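Local coordinates for protein phosphoserine phosphatase RsbX (Bacillus subtilis, PDB 3W42) that removes phosphate from phosphoserine in RsbS and so acts as a negative regulator of sigma-B in the general stress response, at residues Ser28-Ala33 and Leu62-Ala67; Phe102-Cys105 and Arg111-Leu114; Leu158-Ile163 and Lys181-Ser186. All blocks are in the same frame, centred on the assembly; numbering follows the deposited sequence. Where two conformers were deposited one is given.

Contact 1: Ser28-Ala33 and Leu62-Ala67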
loop_
_atom_site.group_PDB
_atom_site.type_symbol
_atom_site.label_atom_id
_atom_site.label_comp_id
_atom_site.label_asym_id
_atom_site.label_seq_id
_atom_site.Cartn_x
_atom_site.Cartn_y
_atom_site.Cartn_z
ATOM N N SER A 28 -4.776 5.619 5.719
ATOM C CA SER A 28 -4.293 6.671 4.842
ATOM C C SER A 28 -3.491 6.029 3.695
ATOM O O SER A 28 -3.073 4.862 3.728
ATOM C CB SER A 28 -3.528 7.788 5.602
ATOM O OG SER A 28 -4.189 8.475 6.641
ATOM N N PHE A 29 -3.280 6.840 2.647
ATOM C CA PHE A 29 -2.440 6.445 1.516
ATOM C C PHE A 29 -1.738 7.649 0.992
ATOM O O PHE A 29 -2.146 8.778 1.169
ATOM C CB PHE A 29 -3.245 5.768 0.438
ATOM C CG PHE A 29 -4.293 6.738 -0.189
ATOM C CD1 PHE A 29 -3.957 7.586 -1.209
ATOM C CD2 PHE A 29 -5.586 6.794 0.331
ATOM C CE1 PHE A 29 -4.870 8.456 -1.726
ATOM C CE2 PHE A 29 -6.485 7.671 -0.199
ATOM C CZ PHE A 29 -6.102 8.522 -1.161
ATOM N N PHE A 30 -0.657 7.382 0.276
ATOM C CA PHE A 30 0.015 8.399 -0.537
ATOM C C PHE A 30 0.478 7.740 -1.837
ATOM O O PHE A 30 0.976 6.585 -1.803
ATOM C CB PHE A 30 1.208 9.052 0.178
ATOM C CG PHE A 30 1.802 10.133 -0.670
ATOM C CD1 PHE A 30 1.131 11.314 -0.829
ATOM C CD2 PHE A 30 2.974 9.940 -1.383
ATOM C CE1 PHE A 30 1.663 12.302 -1.704
ATOM C CE2 PHE A 30 3.475 10.885 -2.210
ATOM C CZ PHE A 30 2.843 12.059 -2.390
ATOM N N MET A 31 0.408 8.407 -2.942
ATOM C CA MET A 31 0.743 7.855 -4.324
ATOM C C MET A 31 1.379 9.040 -5.064
ATOM O O MET A 31 0.653 10.021 -5.233
ATOM C CB MET A 31 -0.437 7.375 -5.219
ATOM C CG MET A 31 -0.106 7.110 -6.702
ATOM S SD MET A 31 1.162 5.836 -6.998
ATOM C CE MET A 31 0.114 4.732 -6.453
ATOM N N LYS A 32 2.561 8.926 -5.635
ATOM C CA LYS A 32 3.010 9.871 -6.655
ATOM C C LYS A 32 3.904 9.173 -7.632
ATOM O O LYS A 32 4.824 8.495 -7.255
ATOM C CB LYS A 32 3.773 11.029 -6.028
ATOM C CG LYS A 32 4.228 12.100 -6.959
ATOM C CD LYS A 32 5.338 12.941 -6.250
ATOM C CE LYS A 32 4.691 13.858 -5.111
ATOM N NZ LYS A 32 5.408 14.954 -4.227
ATOM N N ALA A 33 3.626 9.357 -8.897
ATOM C CA ALA A 33 4.405 8.881 -9.988
ATOM C C ALA A 33 4.862 10.043 -10.854
ATOM O O ALA A 33 4.099 10.976 -11.080
ATOM C CB ALA A 33 3.660 7.811 -10.848
ATOM N N LEU A 62 4.857 12.063 5.782
ATOM C CA LEU A 62 6.305 11.779 5.766
ATOM C C LEU A 62 6.689 11.093 4.456
ATOM O O LEU A 62 7.784 11.396 3.915
ATOM C CB LEU A 62 6.683 10.919 6.935
ATOM C CG LEU A 62 6.700 11.669 8.287
ATOM C CD1 LEU A 62 6.695 10.697 9.427
ATOM C CD2 LEU A 62 7.882 12.623 8.369
ATOM N N VAL A 63 5.856 10.228 3.931
ATOM C CA VAL A 63 6.210 9.533 2.682
ATOM C C VAL A 63 6.249 10.586 1.571
ATOM O O VAL A 63 7.135 10.549 0.723
ATOM C CB VAL A 63 5.165 8.424 2.406
ATOM C CG1 VAL A 63 5.320 7.901 0.994
ATOM C CG2 VAL A 63 5.345 7.301 3.420
ATOM N N GLU A 64 5.308 11.533 1.551
ATOM C CA GLU A 64 5.353 12.577 0.542
ATOM C C GLU A 64 6.612 13.395 0.687
ATOM O O GLU A 64 7.298 13.673 -0.326
ATOM C CB GLU A 64 4.146 13.494 0.674
ATOM C CG GLU A 64 4.232 14.626 -0.317
ATOM C CD GLU A 64 3.047 15.488 -0.340
ATOM O OE1 GLU A 64 2.253 15.533 0.614
ATOM O OE2 GLU A 64 2.850 16.184 -1.363
ATOM N N ASN A 65 6.949 13.821 1.875
ATOM C CA ASN A 65 8.062 14.731 2.154
ATOM C C ASN A 65 9.416 14.139 1.908
ATOM O O ASN A 65 10.320 14.850 1.536
ATOM C CB ASN A 65 7.992 15.253 3.606
ATOM C CG ASN A 65 8.818 16.490 3.754
ATOM O OD1 ASN A 65 9.802 16.443 4.409
ATOM N ND2 ASN A 65 8.474 17.568 3.031
ATOM N N TYR A 66 9.532 12.861 2.178
ATOM C CA TYR A 66 10.822 12.139 2.172
ATOM C C TYR A 66 10.871 11.099 1.088
ATOM O O TYR A 66 11.687 10.185 1.165
ATOM C CB TYR A 66 11.150 11.627 3.522
ATOM C CG TYR A 66 11.404 12.765 4.521
ATOM C CD1 TYR A 66 12.495 13.532 4.459
ATOM C CD2 TYR A 66 10.413 13.094 5.494
ATOM C CE1 TYR A 66 12.668 14.612 5.367
ATOM C CE2 TYR A 66 10.579 14.148 6.364
ATOM C CZ TYR A 66 11.716 14.904 6.315
ATOM O OH TYR A 66 11.909 15.966 7.129
ATOM N N ALA A 67 10.054 11.248 0.045
ATOM C CA ALA A 67 9.889 10.258 -1.024
ATOM C C ALA A 67 11.232 9.879 -1.660
ATOM O O ALA A 67 11.356 8.793 -2.206
ATOM C CB ALA A 67 8.986 10.772 -2.046
#
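In the alpha-beta-beta-alpha sandwich of PPM-type phosphatases a helical layer covers the outer side of each sheet, and Phe30 meeting Val63 and Glu64 is one place where that layer is joined to its sheet. Phe30 lies on strand 27-33, an edge strand of the five-stranded sheet, while Val63 and Glu64 belong to the last turn of helix 49-65. Glu64, though acidic, packs here through its methylenes: it sets its CB over one face of the Phe30 ring in a CH-pi contact, with CB 3.7 Å from the ring centroid and 17° off the ring normal. With CG anti to the backbone N (chi1 177°) and the rest of the chain extended, the glutamate leads outward past the CE1/CZ rim of the ring: Glu64 CG comes within 3.6 Å of Phe30 CZ, and the carboxylate ends beyond the rim. Val63 approaches the same ring obliquely, Val63 CG1 lying 3.9 Å from Phe30 CD2; it is the buried member of the group and also packs on Ala41 of the adjoining strand and on Ile74 of helix 71-81. Lys60, one turn earlier on helix 49-65, touches Phe30 as well. Toward the surface, Lys32 follows on the same side of the strand as Phe30, and the bend of its chain at chi3 (-73°) sets CE at the edge of the Phe30 ring. Its NZ stands 4.0 Å from Glu64 OE2, too far for a salt bridge, though the opposite charges should still attract.

Contact 2: Phe102-Cys105 and Arg111-Leu114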
loop_
_atom_site.group_PDB
_atom_site.type_symbol
_atom_site.label_atom_id
_atom_site.label_comp_id
_atom_site.label_asym_id
_atom_site.label_seq_id
_atom_site.Cartn_x
_atom_site.Cartn_y
_atom_site.Cartn_z
ATOM N N PHE A 102 11.859 -2.604 -7.935
ATOM C CA PHE A 102 11.122 -2.100 -6.812
ATOM C C PHE A 102 11.820 -2.367 -5.524
ATOM O O PHE A 102 12.602 -3.324 -5.396
ATOM C CB PHE A 102 9.665 -2.646 -6.820
ATOM C CG PHE A 102 9.504 -4.082 -6.453
ATOM C CD1 PHE A 102 9.342 -4.486 -5.156
ATOM C CD2 PHE A 102 9.514 -5.046 -7.456
ATOM C CE1 PHE A 102 9.153 -5.754 -4.830
ATOM C CE2 PHE A 102 9.297 -6.404 -7.148
ATOM C CZ PHE A 102 9.067 -6.700 -5.819
ATOM N N THR A 103 11.505 -1.536 -4.521
ATOM C CA THR A 103 12.002 -1.717 -3.188
ATOM C C THR A 103 10.754 -1.584 -2.243
ATOM O O THR A 103 9.861 -0.764 -2.482
ATOM C CB THR A 103 13.040 -0.725 -2.819
ATOM O OG1 THR A 103 12.640 0.609 -3.121
ATOM C CG2 THR A 103 14.401 -1.030 -3.473
ATOM N N TYR A 104 10.726 -2.383 -1.204
ATOM C CA TYR A 104 9.555 -2.512 -0.354
ATOM C C TYR A 104 9.940 -2.742 1.062
ATOM O O TYR A 104 10.809 -3.586 1.368
ATOM C CB TYR A 104 8.696 -3.723 -0.855
ATOM C CG TYR A 104 7.458 -3.977 -0.056
ATOM C CD1 TYR A 104 6.367 -3.091 -0.158
ATOM C CD2 TYR A 104 7.375 -5.028 0.842
ATOM C CE1 TYR A 104 5.210 -3.328 0.583
ATOM C CE2 TYR A 104 6.215 -5.242 1.603
ATOM C CZ TYR A 104 5.143 -4.377 1.451
ATOM O OH TYR A 104 3.984 -4.535 2.166
ATOM N N CYS A 105 9.281 -2.047 1.994
ATOM C CA CYS A 105 9.496 -2.243 3.409
ATOM C C CYS A 105 8.163 -2.049 4.103
ATOM O O CYS A 105 7.416 -1.124 3.791
ATOM C CB CYS A 105 10.539 -1.322 3.947
ATOM S SG CYS A 105 11.080 -1.605 5.633
ATOM N N ARG A 111 -0.863 -5.540 3.402
ATOM C CA ARG A 111 -0.323 -6.584 2.541
ATOM C C ARG A 111 0.042 -6.057 1.163
ATOM O O ARG A 111 -0.587 -5.134 0.659
ATOM C CB ARG A 111 -1.314 -7.696 2.400
ATOM C CG ARG A 111 -1.815 -8.360 3.744
ATOM C CD ARG A 111 -0.724 -8.786 4.618
ATOM N NE ARG A 111 0.082 -9.852 4.058
ATOM C CZ ARG A 111 -0.195 -11.161 4.112
ATOM N NH1 ARG A 111 -1.241 -11.579 4.858
ATOM N NH2 ARG A 111 0.606 -12.037 3.507
ATOM N N PHE A 112 1.036 -6.670 0.564
ATOM C CA PHE A 112 1.504 -6.353 -0.766
ATOM C C PHE A 112 1.664 -7.651 -1.533
ATOM O O PHE A 112 2.275 -8.616 -1.049
ATOM C CB PHE A 112 2.878 -5.642 -0.694
ATOM C CG PHE A 112 3.575 -5.400 -1.994
ATOM C CD1 PHE A 112 2.956 -4.848 -3.109
ATOM C CD2 PHE A 112 4.957 -5.617 -2.104
ATOM C CE1 PHE A 112 3.676 -4.554 -4.248
ATOM C CE2 PHE A 112 5.678 -5.337 -3.227
ATOM C CZ PHE A 112 5.041 -4.802 -4.333
ATOM N N ILE A 113 1.091 -7.690 -2.744
ATOM C CA ILE A 113 1.189 -8.824 -3.630
ATOM C C ILE A 113 1.527 -8.310 -5.013
ATOM O O ILE A 113 0.793 -7.446 -5.526
ATOM C CB ILE A 113 -0.192 -9.647 -3.689
ATOM C CG1 ILE A 113 -0.657 -10.067 -2.284
ATOM C CG2 ILE A 113 0.045 -10.837 -4.619
ATOM C CD1 ILE A 113 -1.531 -9.105 -1.569
ATOM N N LEU A 114 2.590 -8.801 -5.614
ATOM C CA LEU A 114 2.977 -8.452 -6.991
ATOM C C LEU A 114 2.977 -9.746 -7.797
ATOM O O LEU A 114 3.668 -10.696 -7.484
ATOM C CB LEU A 114 4.291 -7.701 -7.021
ATOM C CG LEU A 114 4.768 -7.221 -8.437
ATOM C CD1 LEU A 114 5.510 -5.846 -8.344
ATOM C CD2 LEU A 114 5.522 -8.301 -9.203
#
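Phe112 lies against both Tyr104 and Phe102, and the three rings form a buried aromatic cluster whose packing is closest on the tyrosine side. There Phe112 CD2 sits above the centre of the Tyr104 ring, 3.4 Å from its plane, and the two side chains run alongside each other, pointing opposite ways. Phe112 CG stands opposite the backbone N (chi1 173°), which carries the ring across to Tyr104 and keeps CB beside the tyrosine hydroxyl. The ring planes are inclined by 32° with centroids 4.5 Å apart, an oblique pairing in which the CB end of the phenylalanine also takes part: Phe112 CB is 3.3 Å from Tyr104 OH. The hydroxyl of this buried tyrosine is hydrogen-bonded to Ser91 OG, which ties the end of the side chain to strand 88-96.

No backbone hydrogen bond joins the two segments. Strands 101-107 and 111-115 follow one another in the chain but belong to different sheets of the PPM sandwich, and their short segments run nearly antiparallel with axes 9.8 Å apart, so the segments meet through side chains.

Packing is looser around Phe102. This ring receives the edge of Phe112 in an offset edge-to-face arrangement, planes at 85°, and the nearest atoms, Phe102 CE1 and Phe112 CE2, are 3.8 Å apart. Leu114 adds a single methyl, its CD1 reaching Phe102 CE2 obliquely at 4.0 Å; the leucine also packs on Phe151 of strand 150-154. At the other end, partly exposed Arg111 marks the more open side: its side chain starts away from strand 101-107, and its guanidinium NH2 hydrogen-bonds to Pro124 O.

Contact 3: Leu158-Ile163 and Lys181-Ser186; sequences LNVPDI and KMYTTS
A surface contact between two loops, built around one aromatic side chain, brings Tyr183 against Leu158, Val160 and Pro161 on the outer, helix-covered side of the six-stranded sheet. The segment 158-163 leads from strand 150-154 to helix 163-169, and 181-186 leads from helix 173-179 toward strand 191-198. Tyr183 shows how a single ring can collect most of an interface. Val160 lies over one face in a CH-pi contact, its CG2 3.8 Å from the ring centroid and 20° off the normal, while Met182 CG covers the opposite face from within the tyrosine's own segment. The valine branches share the work: with CG1 anti to the backbone N (chi1 177°), CG2 lies over the CG-CD2 side of the ring, while CG1 approaches CE2 and CZ.

Pro161 arrives obliquely near the hydroxyl end, Pro161 CD lying 3.7 Å from Tyr183 CE1. At the base, Leu158 CD1 touches Tyr183 CB at 3.7 Å, and the same leucine packs inward on Leu191 and Tyr193. The backbones are joined through a water, which accepts from Asn159 N at 2.9 Å and donates to Tyr183 O at 2.8 Å. Within 181-186, the backbone is held by Lys181 O, which accepts from both Thr184 N and Thr184 OG1; the hydroxyl uses a carbonyl lone pair at 2.7 Å. Asp162 N-caps helix 163-169. The two loops thus bracket a helical pair packed outside the sheet, an arrangement belonging to one outer helical layer of the PPM alpha-beta-beta-alpha sandwich.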
loop_
_atom_site.group_PDB
_atom_site.type_symbol
_atom_site.label_atom_id
_atom_site.label_comp_id
_atom_site.label_asym_id
_atom_site.label_seq_id
_atom_site.Cartn_x
_atom_site.Cartn_y
_atom_site.Cartn_z
ATOM N N LEU A 158 -9.771 -5.216 3.436
ATOM C CA LEU A 158 -9.989 -5.999 2.254
ATOM C C LEU A 158 -9.576 -7.459 2.590
ATOM O O LEU A 158 -8.429 -7.749 2.845
ATOM C CB LEU A 158 -9.127 -5.514 1.101
ATOM C CG LEU A 158 -9.335 -6.273 -0.199
ATOM C CD1 LEU A 158 -10.664 -6.134 -0.787
ATOM C CD2 LEU A 158 -8.278 -5.875 -1.211
ATOM N N ASN A 159 -10.597 -8.341 2.568
ATOM C CA ASN A 159 -10.450 -9.739 2.940
ATOM C C ASN A 159 -10.908 -10.575 1.734
ATOM O O ASN A 159 -12.073 -10.717 1.438
ATOM C CB ASN A 159 -11.295 -10.063 4.158
ATOM C CG ASN A 159 -11.114 -11.484 4.634
ATOM O OD1 ASN A 159 -10.246 -12.243 4.126
ATOM N ND2 ASN A 159 -11.928 -11.874 5.625
ATOM N N VAL A 160 -9.919 -11.149 1.051
ATOM C CA VAL A 160 -10.127 -11.853 -0.229
ATOM C C VAL A 160 -9.504 -13.210 -0.186
ATOM O O VAL A 160 -8.364 -13.340 0.226
ATOM C CB VAL A 160 -9.434 -11.038 -1.415
ATOM C CG1 VAL A 160 -9.587 -11.821 -2.729
ATOM C CG2 VAL A 160 -10.025 -9.698 -1.507
ATOM N N PRO A 161 -10.190 -14.271 -0.592
ATOM C CA PRO A 161 -9.592 -15.634 -0.486
ATOM C C PRO A 161 -8.322 -15.828 -1.312
ATOM O O PRO A 161 -7.423 -16.431 -0.836
ATOM C CB PRO A 161 -10.712 -16.565 -0.930
ATOM C CG PRO A 161 -11.950 -15.822 -0.683
ATOM C CD PRO A 161 -11.609 -14.332 -0.935
ATOM N N ASP A 162 -8.297 -15.363 -2.520
ATOM C CA ASP A 162 -7.286 -15.618 -3.468
ATOM C C ASP A 162 -6.947 -14.403 -4.298
ATOM O O ASP A 162 -7.283 -14.274 -5.478
ATOM C CB ASP A 162 -7.658 -16.793 -4.380
ATOM C CG ASP A 162 -6.618 -17.193 -5.384
ATOM O OD1 ASP A 162 -5.476 -16.736 -5.325
ATOM O OD2 ASP A 162 -6.907 -18.153 -6.167
ATOM N N ILE A 163 -6.278 -13.434 -3.684
ATOM C CA ILE A 163 -5.964 -12.190 -4.362
ATOM C C ILE A 163 -5.198 -12.336 -5.626
ATOM O O ILE A 163 -5.369 -11.599 -6.581
ATOM C CB ILE A 163 -5.333 -11.188 -3.366
ATOM C CG1 ILE A 163 -5.211 -9.780 -3.910
ATOM C CG2 ILE A 163 -3.927 -11.693 -2.903
ATOM C CD1 ILE A 163 -6.498 -9.192 -4.237
ATOM N N LYS A 181 -15.130 -6.078 -6.211
ATOM C CA LYS A 181 -16.251 -5.323 -5.656
ATOM C C LYS A 181 -16.977 -6.114 -4.577
ATOM O O LYS A 181 -17.443 -5.474 -3.596
ATOM C CB LYS A 181 -17.213 -4.977 -6.774
ATOM C CG LYS A 181 -18.454 -4.336 -6.252
ATOM C CD LYS A 181 -19.362 -3.752 -7.236
ATOM C CE LYS A 181 -20.513 -2.996 -6.486
ATOM N NZ LYS A 181 -21.554 -3.912 -5.816
ATOM N N MET A 182 -17.111 -7.440 -4.662
ATOM C CA MET A 182 -17.889 -8.157 -3.674
ATOM C C MET A 182 -17.333 -8.022 -2.288
ATOM O O MET A 182 -18.032 -8.252 -1.315
ATOM C CB MET A 182 -18.077 -9.598 -4.054
ATOM C CG MET A 182 -16.827 -10.465 -3.925
ATOM S SD MET A 182 -17.068 -12.228 -3.745
ATOM C CE MET A 182 -17.865 -12.262 -2.122
ATOM N N TYR A 183 -16.058 -7.707 -2.133
ATOM C CA TYR A 183 -15.371 -7.587 -0.844
ATOM C C TYR A 183 -15.484 -6.215 -0.253
ATOM O O TYR A 183 -14.976 -5.956 0.838
ATOM C CB TYR A 183 -13.895 -8.018 -1.028
ATOM C CG TYR A 183 -13.732 -9.285 -1.725
ATOM C CD1 TYR A 183 -14.123 -10.468 -1.162
ATOM C CD2 TYR A 183 -13.259 -9.284 -3.015
ATOM C CE1 TYR A 183 -13.992 -11.683 -1.812
ATOM C CE2 TYR A 183 -13.121 -10.472 -3.745
ATOM C CZ TYR A 183 -13.528 -11.641 -3.165
ATOM O OH TYR A 183 -13.365 -12.808 -3.893
ATOM N N THR A 184 -16.145 -5.290 -0.934
ATOM C CA THR A 184 -16.213 -3.889 -0.530
ATOM C C THR A 184 -17.582 -3.491 -0.013
ATOM O O THR A 184 -17.736 -2.391 0.479
ATOM C CB THR A 184 -15.894 -2.956 -1.723
ATOM O OG1 THR A 184 -16.954 -2.974 -2.694
ATOM C CG2 THR A 184 -14.509 -3.231 -2.336
ATOM N N THR A 185 -18.571 -4.364 -0.123
ATOM C CA THR A 185 -19.906 -4.002 0.172
ATOM C C THR A 185 -20.253 -4.042 1.681
ATOM O O THR A 185 -21.093 -3.305 2.154
ATOM C CB THR A 185 -20.900 -4.845 -0.668
ATOM O OG1 THR A 185 -20.559 -6.190 -0.478
ATOM C CG2 THR A 185 -20.773 -4.480 -2.126
ATOM N N SER A 186 -19.642 -4.931 2.438
ATOM C CA SER A 186 -19.985 -5.048 3.831
ATOM C C SER A 186 -19.522 -3.870 4.681
ATOM O O SER A 186 -20.140 -3.545 5.671
ATOM C CB SER A 186 -19.318 -6.292 4.425
ATOM O OG SER A 186 -17.898 -6.087 4.669
HETATM O O HOH W 1 -13.292 -7.204 2.630
#

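The contacts follow one another along the chain and sample successive layers of a single PPM sandwich. Contact 1 joins helix 49-65 to the edge strand of the five-stranded sheet; contact 2, centred about 15 Å away, joins that sheet to the six-stranded one; contact 3 lies in loops by the other helical layer, its centre about 20 Å from that of contact 2. Contacts 1 and 3 lie on opposite sides of the chain's centre, with centres about 25 Å apart. Contacts 2 and 3 touch directly, Ile113 CG1 lying 3.7 Å from Ile163 CG2. Together they trace the layered scaffold that carries the manganese site of Asp44, Asp156 and Asp189.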